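Side-chain contacts in probable E3 ubiquitin-protein ligase HERC1 (Homo sapiens, PDB 4QT6), which probably acts as an E3 ubiquitin ligase of the HECT type, its SPRY domain, the part crystallised here, probably serving in protein recognition: residues Ser97-Gln100 / Gly101-Ile104; Arg70-Ser73 / Asp74-Leu77. One frame throughout, in Å; residues are numbered along the deposited sequence.

Overall arrangement
Both contacts deliver the chain into a strand of the SPRY beta-sandwich, by a type II beta turn in contact 1 and a threonine ST turn in contact 2, one for each sheet: contact 1 leads into strand 103-109 of the seven-stranded sheet, contact 2 into strand 75-79 of the six-stranded one. Their centres lie 20 Å apart, on opposite sides of the chain's centre, and their nearest atoms stay about 7 Å from each other. Contact 2 is the more buried, whereas contact 1 is partly buried, with a water-bridged polar turn and an apolar inner end. In contact 1 a carboxylate and a carbonyl close the turn; in contact 2 a threonine hydroxyl takes two backbone N-H groups.

Contact 1: residues Ser97-Gln100 / Gly101-Ile104; sequences SFTQ and GDFI. With ARF (formamide), chain E.
T99 to D102 form a type II beta turn, closed by D102 N donating to T99 O over 3.0 Å, and the chain leaves it as strand 103-109 of the SPRY beta-sandwich. The directions of 98-100 and 101-104 differ by 141°, so the chain nearly doubles back. At the third turn position G101 has a positive phi, where a side chain would collide with the preceding carbonyl oxygen of Q100.

A second bond runs the other way: T99 N donates to D102 OD2 over 2.9 Å, at an N-H...O angle of 149°. The hydrogen reaches OD2 on its anti side, somewhat out of the carboxylate plane. D102 CG sits beside its own backbone N, and the carboxylate returns to T99. The other oxygen, OD1, takes a hydrogen from a water that also donates to Q100 O, and it is held by N120 as well. T99 OG1 is hydrogen-bonded to E53 OE2, and Q100 OE1 to the backbone N of E48. A formamide lies at the edge of the F103 ring, its O 3.6 Å from F103 CZ.

Deeper in, I104 lies across F98 at about a right angle. Its CG1 makes a CH-pi contact over the middle of the F98 ring, 3.8 Å from the centroid and 10° off the normal. F98 also meets the ring of Y78 from the other sheet, consistent with the pair lying between the two sheets. The ring's root is covered too, I104 CD1 standing 3.7 Å from F98 CG.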
ATOM      1  N   SER A  97       6.584  -2.490 -12.118  1.00 27.12           N
ATOM      2  CA  SER A  97       5.629  -3.477 -11.645  0.70 26.76           C
ATOM      3  C   SER A  97       6.290  -4.303 -10.543  1.00 25.50           C
ATOM      4  O   SER A  97       7.510  -4.296 -10.397  1.00 24.20           O
ATOM      5  CB  SER A  97       5.172  -4.389 -12.790  0.70 28.19           C
ATOM      6  OG  SER A  97       6.260  -5.128 -13.309  0.70 29.69           O
ATOM      7  N   PHE A  98       5.484  -4.986  -9.742  1.00 24.51           N
ATOM      8  CA  PHE A  98       6.032  -5.873  -8.730  1.00 23.24           C
ATOM      9  C   PHE A  98       5.082  -7.028  -8.482  1.00 22.89           C
ATOM     10  O   PHE A  98       3.924  -6.999  -8.918  1.00 23.11           O
ATOM     11  CB  PHE A  98       6.388  -5.112  -7.439  1.00 22.65           C
ATOM     12  CG  PHE A  98       5.236  -4.345  -6.828  1.00 20.99           C
ATOM     13  CD1 PHE A  98       4.952  -3.053  -7.238  1.00 20.92           C
ATOM     14  CD2 PHE A  98       4.459  -4.897  -5.823  1.00 21.03           C
ATOM     15  CE1 PHE A  98       3.915  -2.327  -6.675  1.00 20.02           C
ATOM     16  CE2 PHE A  98       3.417  -4.174  -5.253  1.00 19.83           C
ATOM     17  CZ  PHE A  98       3.135  -2.896  -5.680  1.00 20.63           C
ATOM     18  N   THR A  99       5.577  -8.057  -7.807  1.00 23.09           N
ATOM     19  CA  THR A  99       4.817  -9.294  -7.644  1.00 23.00           C
ATOM     20  C   THR A  99       5.291 -10.070  -6.433  1.00 22.94           C
ATOM     21  O   THR A  99       6.107  -9.572  -5.609  1.00 22.64           O
ATOM     22  CB  THR A  99       4.899 -10.162  -8.936  1.00 23.79           C
ATOM     23  OG1 THR A  99       3.910 -11.205  -8.900  1.00 24.29           O
ATOM     24  CG2 THR A  99       6.274 -10.729  -9.123  1.00 24.66           C
ATOM     25  N   GLN A 100       4.767 -11.292  -6.305  1.00 22.33           N
ATOM     26  CA  GLN A 100       5.145 -12.188  -5.223  1.00 23.66           C
ATOM     27  C   GLN A 100       6.652 -12.260  -5.070  1.00 23.07           C
ATOM     28  O   GLN A 100       7.378 -12.433  -6.056  1.00 25.55           O
ATOM     29  CB  GLN A 100       4.593 -13.581  -5.519  1.00 24.08           C
ATOM     30  CG  GLN A 100       4.782 -14.555  -4.382  1.00 25.33           C
ATOM     31  CD  GLN A 100       3.999 -15.840  -4.568  1.00 26.46           C
ATOM     32  OE1 GLN A 100       2.802 -15.823  -4.854  1.00 27.91           O
ATOM     33  NE2 GLN A 100       4.674 -16.976  -4.364  1.00 29.91           N
ATOM     34  N   GLY A 101       7.134 -12.131  -3.840  1.00 22.74           N
ATOM     35  CA  GLY A 101       8.546 -12.223  -3.529  1.00 21.98           C
ATOM     36  C   GLY A 101       9.322 -10.922  -3.597  1.00 22.17           C
ATOM     37  O   GLY A 101      10.500 -10.889  -3.205  1.00 22.37           O
ATOM     38  N   ASP A 102       8.680  -9.851  -4.061  1.00 22.04           N
ATOM     39  CA  ASP A 102       9.298  -8.524  -4.085  1.00 21.14           C
ATOM     40  C   ASP A 102       9.039  -7.743  -2.786  1.00 20.80           C
ATOM     41  O   ASP A 102       8.013  -7.943  -2.085  1.00 20.70           O
ATOM     42  CB  ASP A 102       8.771  -7.684  -5.256  1.00 23.05           C
ATOM     43  CG  ASP A 102       9.198  -8.220  -6.616  1.00 23.19           C
ATOM     44  OD1 ASP A 102      10.317  -8.760  -6.697  1.00 25.97           O
ATOM     45  OD2 ASP A 102       8.422  -8.060  -7.595  1.00 24.65           O
ATOM     46  N   PHE A 103       9.998  -6.883  -2.482  1.00 20.33           N
ATOM     47  CA  PHE A 103       9.895  -5.848  -1.442  1.00 21.13           C
ATOM     48  C   PHE A 103       9.670  -4.496  -2.062  1.00 22.41           C
ATOM     49  O   PHE A 103      10.356  -4.145  -3.033  1.00 23.52           O
ATOM     50  CB  PHE A 103      11.194  -5.710  -0.656  1.00 21.14           C
ATOM     51  CG  PHE A 103      11.482  -6.835   0.280  1.00 22.23           C
ATOM     52  CD1 PHE A 103      12.216  -7.928  -0.148  1.00 23.51           C
ATOM     53  CD2 PHE A 103      11.088  -6.772   1.607  1.00 21.76           C
ATOM     54  CE1 PHE A 103      12.511  -8.964   0.728  1.00 23.19           C
ATOM     55  CE2 PHE A 103      11.385  -7.784   2.482  1.00 23.05           C
ATOM     56  CZ  PHE A 103      12.100  -8.886   2.044  1.00 22.62           C
ATOM     57  N   ILE A 104       8.742  -3.717  -1.491  1.00 18.81           N
ATOM     58  CA  ILE A 104       8.552  -2.313  -1.879  1.00 19.50           C
ATOM     59  C   ILE A 104       8.884  -1.476  -0.651  1.00 19.41           C
ATOM     60  O   ILE A 104       8.215  -1.550   0.353  1.00 19.03           O
ATOM     61  CB  ILE A 104       7.119  -2.014  -2.394  1.00 19.11           C
ATOM     62  CG1 ILE A 104       6.795  -2.854  -3.638  1.00 20.79           C
ATOM     63  CG2 ILE A 104       6.934  -0.516  -2.652  1.00 19.14           C
ATOM     64  CD1 ILE A 104       7.730  -2.597  -4.806  1.00 21.23           C
TER
HETATM   65  N   ARF E2204      14.221 -12.270   1.272  1.00 32.45           N
HETATM   66  C   ARF E2204      13.074 -12.510   1.922  1.00 31.07           C
HETATM   67  O   ARF E2204      13.005 -12.198   3.087  1.00 26.42           O
HETATM   68  O   HOH W   1      10.141 -11.697  -6.757  1.00 33.10           O

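Contact 2: residues Arg70-Ser73 / Asp74-Leu77; sequences RTTS and DMWL
T72 forms an ST turn at the start of strand 75-79: its hydroxyl accepts two successive backbone N-H groups. D74 N lies 2.9 Å from T72 OG1, at an N-H...O angle of 138°; M75 N is the weak second arm, 3.3 Å from the same T72 OG1 at 136°. OG1 stands anti to its own backbone N (chi1 -174°), on the side where the chain continues.

The tight side rests on the short D74 bond and on the burial of T72, M75 and L77. T72 CG2 makes close apolar packing 3.9 Å from CB of selenomethionine M75, and a looser approach joins T72 CG2 to L77 CD1 at 4.2 Å. W76 stacks on H87 and meets F128 edge-to-face.

The outer end is different: R70 and T71 are exposed and do not touch 74-77. R70 instead forms a salt bridge with E90, while the T71 hydroxyl bonds to D66. D74, partly exposed, turns its OD2 to the backbone N atoms of H65 and D66.

T72 OG1 is also hydrogen-bonded to D66 O. Because that carbonyl can only accept, the hydroxyl must spend its proton there, and the oxygen is left to accept the N-H groups of D74 and M75.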
ATOM      1  N   ARG A  70      -9.055   3.534  -8.752  1.00 26.69           N
ATOM      2  CA  ARG A  70      -9.246   4.422  -9.901  1.00 29.10           C
ATOM      3  C   ARG A  70      -9.755   5.817  -9.530  1.00 27.08           C
ATOM      4  O   ARG A  70      -9.549   6.769 -10.292  1.00 28.68           O
ATOM      5  CB  ARG A  70     -10.205   3.765 -10.906  1.00 31.83           C
ATOM      6  CG  ARG A  70      -9.670   2.483 -11.507  1.00 35.47           C
ATOM      7  CD  ARG A  70      -9.243   2.671 -12.943  1.00 39.00           C
ATOM      8  NE  ARG A  70      -8.600   1.466 -13.459  1.00 41.89           N
ATOM      9  CZ  ARG A  70      -7.454   1.433 -14.137  1.00 42.44           C
ATOM     10  NH1 ARG A  70      -6.784   2.548 -14.421  1.00 45.31           N
ATOM     11  NH2 ARG A  70      -6.974   0.264 -14.554  1.00 46.29           N
ATOM     12  N   THR A  71     -10.414   5.946  -8.372  1.00 24.39           N
ATOM     13  CA  THR A  71     -11.025   7.205  -7.948  1.00 23.79           C
ATOM     14  C   THR A  71     -10.562   7.765  -6.606  1.00 24.46           C
ATOM     15  O   THR A  71     -10.684   8.961  -6.371  1.00 23.50           O
ATOM     16  CB  THR A  71     -12.555   7.102  -7.884  1.00 24.36           C
ATOM     17  OG1 THR A  71     -12.957   6.120  -6.914  1.00 24.35           O
ATOM     18  CG2 THR A  71     -13.096   6.714  -9.237  1.00 24.75           C
ATOM     19  N   THR A  72     -10.039   6.911  -5.720  1.00 23.20           N
ATOM     20  CA  THR A  72      -9.838   7.338  -4.349  1.00 21.63           C
ATOM     21  C   THR A  72      -8.871   8.517  -4.164  1.00 20.46           C
ATOM     22  O   THR A  72      -7.829   8.570  -4.786  1.00 21.82           O
ATOM     23  CB  THR A  72      -9.341   6.164  -3.447  1.00 21.97           C
ATOM     24  OG1 THR A  72      -9.284   6.607  -2.090  1.00 23.08           O
ATOM     25  CG2 THR A  72      -8.019   5.655  -3.887  1.00 24.16           C
ATOM     26  N   SER A  73      -9.284   9.442  -3.310  1.00 20.44           N
ATOM     27  CA  SER A  73      -8.417  10.481  -2.742  1.00 21.15           C
ATOM     28  C   SER A  73      -8.131  10.219  -1.261  1.00 21.47           C
ATOM     29  O   SER A  73      -7.430  11.006  -0.620  1.00 22.54           O
ATOM     30  CB  SER A  73      -9.076  11.857  -2.930  1.00 22.12           C
ATOM     31  OG  SER A  73      -9.084  12.193  -4.321  1.00 24.41           O
ATOM     32  N   ASP A  74      -8.650   9.109  -0.724  1.00 20.49           N
ATOM     33  CA  ASP A  74      -8.329   8.719   0.655  1.00 20.78           C
ATOM     34  C   ASP A  74      -6.986   8.014   0.726  1.00 19.06           C
ATOM     35  O   ASP A  74      -6.345   8.028   1.793  1.00 19.31           O
ATOM     36  CB  ASP A  74      -9.411   7.815   1.241  1.00 21.71           C
ATOM     37  CG  ASP A  74     -10.671   8.565   1.590  1.00 24.80           C
ATOM     38  OD1 ASP A  74     -10.593   9.788   1.879  1.00 27.36           O
ATOM     39  OD2 ASP A  74     -11.731   7.912   1.596  1.00 28.77           O
HETATM   40  N   MSE A  75      -6.575   7.424  -0.387  1.00 18.11           N
HETATM   41  CA  MSE A  75      -5.354   6.611  -0.473  1.00 17.90           C
HETATM   42  C   MSE A  75      -4.428   7.123  -1.545  1.00 18.18           C
HETATM   43  O   MSE A  75      -4.838   7.795  -2.508  1.00 17.92           O
HETATM   44  CB  MSE A  75      -5.683   5.140  -0.746  1.00 18.82           C
HETATM   45  CG  MSE A  75      -6.773   4.636   0.191  1.00 19.06           C
HETATM   46 SE   MSE A  75      -7.055   2.702  -0.142  1.00 22.99          SE
HETATM   47  CE  MSE A  75      -7.754   2.287   1.636  1.00 22.07           C
ATOM     48  N   TRP A  76      -3.167   6.805  -1.384  1.00 17.34           N
ATOM     49  CA  TRP A  76      -2.127   7.039  -2.371  1.00 18.11           C
ATOM     50  C   TRP A  76      -1.548   5.664  -2.661  1.00 18.70           C
ATOM     51  O   TRP A  76      -0.970   5.018  -1.767  1.00 17.98           O
ATOM     52  CB  TRP A  76      -1.029   7.942  -1.800  1.00 17.64           C
ATOM     53  CG  TRP A  76      -1.328   9.418  -1.718  1.00 18.22           C
ATOM     54  CD1 TRP A  76      -0.848  10.383  -2.565  1.00 19.34           C
ATOM     55  CD2 TRP A  76      -2.100  10.107  -0.731  1.00 18.64           C
ATOM     56  NE1 TRP A  76      -1.303  11.604  -2.189  1.00 19.62           N
ATOM     57  CE2 TRP A  76      -2.055  11.487  -1.056  1.00 19.04           C
ATOM     58  CE3 TRP A  76      -2.857   9.706   0.373  1.00 18.99           C
ATOM     59  CZ2 TRP A  76      -2.722  12.444  -0.306  1.00 19.57           C
ATOM     60  CZ3 TRP A  76      -3.512  10.672   1.123  1.00 19.58           C
ATOM     61  CH2 TRP A  76      -3.425  12.029   0.786  1.00 19.55           C
ATOM     62  N   LEU A  77      -1.720   5.174  -3.884  1.00 18.13           N
ATOM     63  CA  LEU A  77      -1.526   3.758  -4.154  1.00 18.01           C
ATOM     64  C   LEU A  77      -0.591   3.485  -5.308  1.00 18.67           C
ATOM     65  O   LEU A  77      -0.511   4.254  -6.275  1.00 19.80           O
ATOM     66  CB  LEU A  77      -2.862   3.085  -4.427  1.00 18.83           C
ATOM     67  CG  LEU A  77      -3.855   3.083  -3.285  1.00 18.61           C
ATOM     68  CD1 LEU A  77      -5.220   2.591  -3.756  1.00 19.12           C
ATOM     69  CD2 LEU A  77      -3.344   2.238  -2.122  1.00 18.84           C
TER